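Local coordinates for protein tumor necrosis factor ligand superfamily member 13 (Mus musculus, PDB 1U5Y) that acts as a homotrimeric cytokine of the tumor necrosis factor family, binding the receptors TACI and BCMA and taking part in the regulation of tumor cell growth, at residues 72-77 / 107-112; 20-25 / 120-125; 13-18 / 126-131. All coordinates share one frame; numbering follows the deposited sequence.

Interaction 1: 72-77 / 107-112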
loop_
_atom_site.group_PDB
_atom_site.type_symbol
_atom_site.label_atom_id
_atom_site.label_comp_id
_atom_site.label_asym_id
_atom_site.label_seq_id
_atom_site.Cartn_x
_atom_site.Cartn_y
_atom_site.Cartn_z
ATOM N N VAL A 72 -4.375 -8.162 -10.310
ATOM C CA VAL A 72 -4.616 -7.034 -11.195
ATOM C C VAL A 72 -3.820 -7.259 -12.463
ATOM O O VAL A 72 -2.610 -7.465 -12.409
ATOM C CB VAL A 72 -4.216 -5.719 -10.510
ATOM C CG1 VAL A 72 -4.502 -4.524 -11.409
ATOM C CG2 VAL A 72 -4.976 -5.578 -9.180
ATOM N N SER A 73 -4.507 -7.262 -13.598
ATOM C CA SER A 73 -3.884 -7.508 -14.892
ATOM C C SER A 73 -4.406 -6.521 -15.919
ATOM O O SER A 73 -5.472 -5.929 -15.747
ATOM C CB SER A 73 -4.131 -8.956 -15.394
ATOM O OG SER A 73 -4.949 -9.695 -14.516
ATOM N N ARG A 74 -3.624 -6.354 -16.981
ATOM C CA ARG A 74 -3.960 -5.512 -18.106
ATOM C C ARG A 74 -4.116 -6.365 -19.365
ATOM O O ARG A 74 -3.176 -7.031 -19.778
ATOM C CB ARG A 74 -2.831 -4.514 -18.314
ATOM C CG ARG A 74 -2.809 -3.895 -19.682
ATOM C CD ARG A 74 -1.906 -2.709 -19.784
ATOM N NE ARG A 74 -0.528 -3.040 -19.471
ATOM C CZ ARG A 74 0.328 -3.577 -20.315
ATOM N NH1 ARG A 74 -0.016 -3.870 -21.571
ATOM N NH2 ARG A 74 1.551 -3.833 -19.885
ATOM N N GLU A 75 -5.299 -6.360 -19.957
ATOM C CA GLU A 75 -5.501 -6.947 -21.283
ATOM C C GLU A 75 -5.254 -5.892 -22.351
ATOM O O GLU A 75 -5.836 -4.809 -22.299
ATOM C CB GLU A 75 -6.919 -7.503 -21.422
ATOM C CG GLU A 75 -7.161 -8.716 -20.537
ATOM C CD GLU A 75 -8.574 -9.259 -20.623
ATOM O OE1 GLU A 75 -9.319 -8.869 -21.554
ATOM O OE2 GLU A 75 -8.929 -10.088 -19.750
ATOM N N GLY A 76 -4.387 -6.213 -23.302
ATOM C CA GLY A 76 -4.099 -5.352 -24.421
ATOM C C GLY A 76 -3.129 -6.026 -25.366
ATOM O O GLY A 76 -2.378 -6.900 -24.954
ATOM N N GLN A 77 -3.160 -5.628 -26.639
ATOM C CA GLN A 77 -2.206 -6.096 -27.650
ATOM C C GLN A 77 -2.262 -7.610 -27.810
ATOM O O GLN A 77 -1.245 -8.253 -28.057
ATOM C CB GLN A 77 -0.774 -5.633 -27.319
ATOM C CG GLN A 77 -0.604 -4.119 -27.265
ATOM C CD GLN A 77 -0.937 -3.509 -25.898
ATOM O OE1 GLN A 77 -0.903 -4.189 -24.866
ATOM N NE2 GLN A 77 -1.253 -2.216 -25.894
ATOM N N PHE A 107 2.739 1.483 -13.522
ATOM C CA PHE A 107 2.765 0.758 -14.804
ATOM C C PHE A 107 2.380 1.593 -15.991
ATOM O O PHE A 107 1.574 2.508 -15.901
ATOM C CB PHE A 107 1.797 -0.415 -14.769
ATOM C CG PHE A 107 1.997 -1.307 -13.600
ATOM C CD1 PHE A 107 1.326 -1.072 -12.416
ATOM C CD2 PHE A 107 2.859 -2.382 -13.685
ATOM C CE1 PHE A 107 1.521 -1.908 -11.305
ATOM C CE2 PHE A 107 3.062 -3.220 -12.575
ATOM C CZ PHE A 107 2.401 -2.971 -11.398
ATOM N N HIS A 108 2.955 1.257 -17.122
ATOM C CA HIS A 108 2.623 1.910 -18.363
ATOM C C HIS A 108 1.373 1.236 -18.941
ATOM O O HIS A 108 1.379 0.039 -19.184
ATOM C CB HIS A 108 3.812 1.818 -19.329
ATOM C CG HIS A 108 3.699 2.719 -20.520
ATOM N ND1 HIS A 108 3.357 2.257 -21.768
ATOM C CD2 HIS A 108 3.899 4.049 -20.656
ATOM C CE1 HIS A 108 3.347 3.262 -22.623
ATOM N NE2 HIS A 108 3.671 4.361 -21.973
ATOM N N LEU A 109 0.323 2.027 -19.160
ATOM C CA LEU A 109 -0.930 1.592 -19.775
ATOM C C LEU A 109 -1.161 2.343 -21.077
ATOM O O LEU A 109 -0.933 3.547 -21.150
ATOM C CB LEU A 109 -2.091 1.870 -18.817
ATOM C CG LEU A 109 -1.892 1.370 -17.393
ATOM C CD1 LEU A 109 -3.083 1.740 -16.496
ATOM C CD2 LEU A 109 -1.683 -0.146 -17.392
ATOM N N HIS A 110 -1.610 1.631 -22.107
ATOM C CA HIS A 110 -1.909 2.239 -23.408
ATOM C C HIS A 110 -3.392 2.423 -23.537
ATOM O O HIS A 110 -4.167 1.665 -22.955
ATOM C CB HIS A 110 -1.434 1.353 -24.569
ATOM C CG HIS A 110 -0.027 0.884 -24.417
ATOM N ND1 HIS A 110 1.035 1.513 -25.027
ATOM C CD2 HIS A 110 0.499 -0.133 -23.693
ATOM C CE1 HIS A 110 2.153 0.882 -24.714
ATOM N NE2 HIS A 110 1.856 -0.112 -23.895
ATOM N N GLN A 111 -3.785 3.405 -24.333
ATOM C CA GLN A 111 -5.187 3.587 -24.653
ATOM C C GLN A 111 -5.686 2.308 -25.341
ATOM O O GLN A 111 -4.998 1.744 -26.208
ATOM C CB GLN A 111 -5.408 4.855 -25.504
ATOM C CG GLN A 111 -4.874 4.829 -26.907
ATOM C CD GLN A 111 -5.037 6.176 -27.634
ATOM O OE1 GLN A 111 -6.022 6.902 -27.427
ATOM N NE2 GLN A 111 -4.069 6.503 -28.488
ATOM N N GLY A 112 -6.861 1.846 -24.920
ATOM C CA GLY A 112 -7.438 0.597 -25.391
ATOM C C GLY A 112 -7.337 -0.558 -24.407
ATOM O O GLY A 112 -8.154 -1.461 -24.449
#
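Arg74 reaches across from strand 67-76 to the end of strand 99-109, where its aliphatic part and its charged head meet different things. The methylene CD packs on Leu109 CD2 at 3.5 Å, the two side chains running at a slant to one another. Beyond it the guanidinium lies with one face toward the carbonyl of His108, Arg74 NE standing 3.6 Å from His108 O; this is a contact with the flat side of the group, and no N-H is directed into it. A second touch lies further along, where Gln77 NE2 comes within 3.5 Å of His110 CD2. Here the amide and imidazole planes are 70° apart and the side chains cross nearly at right angles.

The shape of Arg74 accounts for its reach. CG is set anti to the backbone N (chi1 161°), and the bend at chi3 turns the head so that Gln77 OE1 lies in the guanidinium plane, at its edge. Outside the two segments, NH2 forms a salt bridge with Glu81 on the neighbouring strand 79-89, whereas NE, buried by the contact, has just a long, weak ion pair with Asp113. That aspartate also accepts a hydrogen bond from the backbone N of His110 and a weak one from Gln77 NE2; it is thus bonded to 107-112 and weakly linked to 72-77, just ahead of strand 114-119. Nearby, Phe107 meets the ring of His9 of a neighbouring subunit. The arrangement bridges the margins of the two facing sheets in the jelly-roll sandwich of the TNF homology domain.

Interaction 2: 20-25 / 120-125; sequences DSDVTE and PRANAK
Thr24 joins the chain entering strand 24-34 to the loop that follows strand 114-119 in the TNF jelly roll, meeting Arg121 and Ala124 with one short side chain. Its CB lies 3.4 Å from Arg121 O and also packs against the methyl of Ala124. The CG2 branch, anti to the backbone N, also packs on Ala124, 3.9 Å from its CB. The hydroxyl takes the other branch and faces the bend in the loop.

Around this residue the two backbones run close together. Asp22 O approaches Arg121 N, but the angle is too poor for a hydrogen bond. At the more exposed end Ala122 CB fits against Ser21 O, 3.7 Å away, and near Asp22 OD2. Ser17, from the preceding strand's exit, adds a further link: its OG is hydrogen-bonded to Thr24 OG1, Val23 O and Asn123 N.

At the tip, then, a buried hydroxyl joins both limbs of the loop. Thr24 OG1 donates to Arg121 O at 2.8 Å, lying in the carbonyl plane with a C=O...O angle of 149°, and it accepts from Ala124 N at 3.0 Å along an almost straight N-H...O line of 174°.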
loop_
_atom_site.group_PDB
_atom_site.type_symbol
_atom_site.label_atom_id
_atom_site.label_comp_id
_atom_site.label_asym_id
_atom_site.label_seq_id
_atom_site.Cartn_x
_atom_site.Cartn_y
_atom_site.Cartn_z
ATOM N N ASP A 20 -19.019 -22.113 -14.279
ATOM C CA ASP A 20 -17.952 -23.102 -14.060
ATOM C C ASP A 20 -16.558 -22.487 -14.162
ATOM O O ASP A 20 -15.581 -23.162 -14.502
ATOM C CB ASP A 20 -18.111 -24.285 -15.028
ATOM C CG ASP A 20 -19.319 -25.150 -14.694
ATOM O OD1 ASP A 20 -19.691 -25.209 -13.503
ATOM O OD2 ASP A 20 -19.961 -25.807 -15.546
ATOM N N SER A 21 -16.473 -21.198 -13.852
ATOM C CA SER A 21 -15.194 -20.543 -13.669
ATOM C C SER A 21 -14.829 -20.652 -12.197
ATOM O O SER A 21 -15.670 -21.000 -11.360
ATOM C CB SER A 21 -15.259 -19.077 -14.102
ATOM O OG SER A 21 -14.029 -18.688 -14.688
ATOM N N ASP A 22 -13.569 -20.383 -11.891
ATOM C CA ASP A 22 -13.135 -20.286 -10.508
ATOM C C ASP A 22 -12.627 -18.894 -10.281
ATOM O O ASP A 22 -11.550 -18.690 -9.750
ATOM C CB ASP A 22 -12.074 -21.332 -10.208
ATOM C CG ASP A 22 -12.687 -22.658 -9.877
ATOM O OD1 ASP A 22 -12.523 -23.610 -10.672
ATOM O OD2 ASP A 22 -13.375 -22.808 -8.844
ATOM N N VAL A 23 -13.446 -17.937 -10.690
ATOM C CA VAL A 23 -13.081 -16.547 -10.679
ATOM C C VAL A 23 -14.214 -15.725 -10.096
ATOM O O VAL A 23 -15.365 -15.948 -10.411
ATOM C CB VAL A 23 -12.817 -16.074 -12.119
ATOM C CG1 VAL A 23 -12.385 -14.630 -12.149
ATOM C CG2 VAL A 23 -11.770 -16.966 -12.805
ATOM N N THR A 24 -13.870 -14.745 -9.269
ATOM C CA THR A 24 -14.828 -13.773 -8.760
ATOM C C THR A 24 -14.329 -12.372 -9.111
ATOM O O THR A 24 -13.166 -12.081 -8.935
ATOM C CB THR A 24 -14.971 -13.919 -7.237
ATOM O OG1 THR A 24 -15.729 -15.091 -6.920
ATOM C CG2 THR A 24 -15.793 -12.778 -6.644
ATOM N N GLU A 25 -15.189 -11.512 -9.647
ATOM C CA GLU A 25 -14.786 -10.139 -9.961
ATOM C C GLU A 25 -15.751 -9.157 -9.316
ATOM O O GLU A 25 -16.764 -9.554 -8.757
ATOM C CB GLU A 25 -14.759 -9.922 -11.472
ATOM C CG GLU A 25 -13.662 -10.689 -12.195
ATOM C CD GLU A 25 -13.915 -10.802 -13.687
ATOM O OE1 GLU A 25 -13.369 -9.957 -14.431
ATOM O OE2 GLU A 25 -14.657 -11.736 -14.102
ATOM N N PRO A 120 -9.100 -15.355 -7.628
ATOM C CA PRO A 120 -9.166 -16.649 -8.305
ATOM C C PRO A 120 -9.810 -17.769 -7.460
ATOM O O PRO A 120 -9.263 -18.861 -7.422
ATOM C CB PRO A 120 -7.685 -16.948 -8.633
ATOM C CG PRO A 120 -6.919 -16.292 -7.523
ATOM C CD PRO A 120 -7.770 -15.143 -7.017
ATOM N N ARG A 121 -10.941 -17.499 -6.807
ATOM C CA ARG A 121 -11.874 -18.553 -6.356
ATOM C C ARG A 121 -13.303 -18.185 -6.772
ATOM O O ARG A 121 -13.650 -17.005 -6.895
ATOM C CB ARG A 121 -11.829 -18.766 -4.825
ATOM C CG ARG A 121 -10.452 -18.595 -4.146
ATOM C CD ARG A 121 -9.962 -19.825 -3.349
ATOM N NE ARG A 121 -8.522 -19.760 -3.058
ATOM C CZ ARG A 121 -7.824 -20.696 -2.401
ATOM N NH1 ARG A 121 -8.415 -21.799 -1.940
ATOM N NH2 ARG A 121 -6.519 -20.527 -2.197
ATOM N N ALA A 122 -14.130 -19.196 -6.978
ATOM C CA ALA A 122 -15.546 -18.991 -7.235
ATOM C C ALA A 122 -16.258 -18.494 -5.968
ATOM O O ALA A 122 -15.954 -18.938 -4.863
ATOM C CB ALA A 122 -16.203 -20.298 -7.739
ATOM N N ASN A 123 -17.225 -17.601 -6.142
ATOM C CA ASN A 123 -18.104 -17.156 -5.046
ATOM C C ASN A 123 -17.337 -16.717 -3.820
ATOM O O ASN A 123 -17.671 -17.089 -2.697
ATOM C CB ASN A 123 -19.098 -18.268 -4.667
ATOM C CG ASN A 123 -19.941 -18.686 -5.835
ATOM O OD1 ASN A 123 -20.383 -17.832 -6.622
ATOM N ND2 ASN A 123 -20.185 -20.010 -5.960
ATOM N N ALA A 124 -16.283 -15.957 -4.065
ATOM C CA ALA A 124 -15.435 -15.446 -3.021
ATOM C C ALA A 124 -16.238 -14.452 -2.195
ATOM O O ALA A 124 -16.988 -13.644 -2.740
ATOM C CB ALA A 124 -14.217 -14.768 -3.623
ATOM N N LYS A 125 -16.051 -14.529 -0.882
ATOM C CA LYS A 125 -16.786 -13.739 0.097
ATOM C C LYS A 125 -16.122 -12.394 0.282
ATOM O O LYS A 125 -15.402 -12.166 1.250
ATOM C CB LYS A 125 -16.831 -14.490 1.439
ATOM C CG LYS A 125 -17.321 -15.929 1.319
ATOM C CD LYS A 125 -17.876 -16.467 2.631
ATOM C CE LYS A 125 -18.741 -17.681 2.388
ATOM N NZ LYS A 125 -20.039 -17.337 1.724
#

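Interaction 3: 13-18 / 126-131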
loop_
_atom_site.group_PDB
_atom_site.type_symbol
_atom_site.label_atom_id
_atom_site.label_comp_id
_atom_site.label_asym_id
_atom_site.label_seq_id
_atom_site.Cartn_x
_atom_site.Cartn_y
_atom_site.Cartn_z
ATOM N N VAL A 13 -20.157 -2.135 -6.413
ATOM C CA VAL A 13 -21.610 -2.150 -6.386
ATOM C C VAL A 13 -22.071 -3.589 -6.081
ATOM O O VAL A 13 -22.923 -3.777 -5.219
ATOM C CB VAL A 13 -22.284 -1.525 -7.676
ATOM C CG1 VAL A 13 -21.654 -2.025 -8.975
ATOM C CG2 VAL A 13 -23.804 -1.787 -7.694
ATOM N N ASN A 14 -21.503 -4.589 -6.764
ATOM C CA ASN A 14 -21.740 -6.027 -6.438
ATOM C C ASN A 14 -20.627 -6.955 -6.962
ATOM O O ASN A 14 -19.723 -6.511 -7.681
ATOM C CB ASN A 14 -23.128 -6.528 -6.893
ATOM C CG ASN A 14 -23.516 -6.042 -8.278
ATOM O OD1 ASN A 14 -22.718 -6.074 -9.206
ATOM N ND2 ASN A 14 -24.765 -5.587 -8.419
ATOM N N ILE A 15 -20.687 -8.227 -6.571
ATOM C CA ILE A 15 -19.684 -9.235 -6.944
ATOM C C ILE A 15 -20.290 -10.255 -7.905
ATOM O O ILE A 15 -21.447 -10.656 -7.739
ATOM C CB ILE A 15 -19.135 -10.022 -5.713
ATOM C CG1 ILE A 15 -19.391 -9.338 -4.366
ATOM C CG2 ILE A 15 -17.671 -10.217 -5.852
ATOM C CD1 ILE A 15 -19.259 -10.327 -3.183
ATOM N N THR A 16 -19.490 -10.702 -8.876
ATOM C CA THR A 16 -19.931 -11.691 -9.868
ATOM C C THR A 16 -19.008 -12.907 -9.942
ATOM O O THR A 16 -17.824 -12.836 -9.606
ATOM C CB THR A 16 -20.050 -11.044 -11.267
ATOM O OG1 THR A 16 -18.983 -10.110 -11.479
ATOM C CG2 THR A 16 -21.316 -10.182 -11.356
ATOM N N SER A 17 -19.575 -14.022 -10.383
ATOM C CA SER A 17 -18.869 -15.293 -10.457
ATOM C C SER A 17 -19.564 -16.170 -11.490
ATOM O O SER A 17 -20.625 -16.708 -11.203
ATOM C CB SER A 17 -18.906 -15.994 -9.092
ATOM O OG SER A 17 -17.608 -16.220 -8.587
ATOM N N LYS A 18 -18.974 -16.303 -12.681
ATOM C CA LYS A 18 -19.555 -17.126 -13.754
ATOM C C LYS A 18 -19.649 -18.587 -13.330
ATOM O O LYS A 18 -18.885 -19.036 -12.468
ATOM C CB LYS A 18 -18.734 -17.005 -15.040
ATOM N N LEU A 126 -16.373 -11.491 -0.651
ATOM C CA LEU A 126 -15.652 -10.216 -0.695
ATOM C C LEU A 126 -16.548 -9.153 -0.099
ATOM O O LEU A 126 -17.742 -9.175 -0.337
ATOM C CB LEU A 126 -15.319 -9.852 -2.133
ATOM C CG LEU A 126 -14.528 -10.893 -2.910
ATOM C CD1 LEU A 126 -14.277 -10.405 -4.342
ATOM C CD2 LEU A 126 -13.210 -11.215 -2.188
ATOM N N SER A 127 -15.983 -8.227 0.669
ATOM C CA SER A 127 -16.792 -7.153 1.237
ATOM C C SER A 127 -17.106 -6.131 0.144
ATOM O O SER A 127 -16.267 -5.836 -0.698
ATOM C CB SER A 127 -16.066 -6.477 2.394
ATOM O OG SER A 127 -16.857 -5.443 2.946
ATOM N N LEU A 128 -18.324 -5.621 0.166
ATOM C CA LEU A 128 -18.762 -4.538 -0.715
ATOM C C LEU A 128 -18.551 -3.176 -0.068
ATOM O O LEU A 128 -18.782 -2.140 -0.704
ATOM C CB LEU A 128 -20.257 -4.691 -1.053
ATOM C CG LEU A 128 -20.608 -5.995 -1.766
ATOM C CD1 LEU A 128 -22.117 -6.175 -1.936
ATOM C CD2 LEU A 128 -19.909 -6.049 -3.117
ATOM N N SER A 129 -18.153 -3.187 1.202
ATOM C CA SER A 129 -17.874 -1.958 1.942
ATOM C C SER A 129 -16.892 -1.092 1.167
ATOM O O SER A 129 -15.802 -1.535 0.841
ATOM C CB SER A 129 -17.288 -2.268 3.309
ATOM O OG SER A 129 -16.669 -1.117 3.827
ATOM N N PRO A 130 -17.267 0.142 0.871
ATOM C CA PRO A 130 -16.413 1.014 0.035
ATOM C C PRO A 130 -15.072 1.383 0.657
ATOM O O PRO A 130 -14.163 1.849 -0.055
ATOM C CB PRO A 130 -17.270 2.286 -0.173
ATOM C CG PRO A 130 -18.307 2.270 0.945
ATOM C CD PRO A 130 -18.518 0.800 1.300
ATOM N N HIS A 131 -14.936 1.205 1.967
ATOM C CA HIS A 131 -13.673 1.541 2.613
ATOM C C HIS A 131 -12.855 0.281 2.913
ATOM O O HIS A 131 -11.777 0.368 3.470
ATOM C CB HIS A 131 -13.875 2.382 3.892
ATOM C CG HIS A 131 -15.280 2.448 4.377
ATOM N ND1 HIS A 131 -15.713 1.767 5.495
ATOM C CD2 HIS A 131 -16.353 3.139 3.919
ATOM C CE1 HIS A 131 -16.994 2.024 5.698
ATOM N NE2 HIS A 131 -17.407 2.853 4.753
#
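Ile15 and the leucines Leu126 and Leu128 make this contact, which lays the connection between strands 114-119 and 134-139 of the jelly roll beside strand 7-16. Ile15 is met along its whole length: CG2 touches Leu126 CD1 at 3.7 Å, CG1 touches Leu128 CD2 at 3.6 Å, and CD1 ends 3.4 Å from the backbone oxygen Leu126 O. With chi1 at -18°, close to eclipsed, the side chain sits off the staggered positions while its branches touch both leucines, each at a slant.

The leucines differ in surroundings. Leu126 is buried, with Thr24, Val59 and Phe61 also against it. Leu128 stays at the surface, its CD2 over the backbone of Asn14, 3.8 Å from Asn14 CA, and it packs on Pro12 as well. The side chain of Asn14, a predicted N-glycosylation site, starts away from this loop.

Past Leu126 the loop is shaped by its own serines and heads for a neighbouring subunit, which His131 reaches. Ser127 OG accepts from Ser129 N at 3.1 Å, closing an ST turn around Leu128.

Interactions 2 and 3 adjoin, their centres about 12 Å apart; they use the neighbouring strands 24-34 and 7-16 respectively, and consecutive parts of one loop. Between them Ile15 of interaction 3 packs on Thr24 of interaction 2. Interaction 1 lies about 23 Å from interaction 3, centre to centre, on the opposite side of the chain's centre. Interactions 1 and 3 are surface contacts, each with one buried leucine, whereas interaction 2 is partly buried. The chemistry follows: a charged chain over a carbonyl in 72-77/107-112, a shared hydroxyl in 20-25/120-125, and mainly apolar side-chain packing in 13-18/126-131, with methyl groups also against backbone atoms.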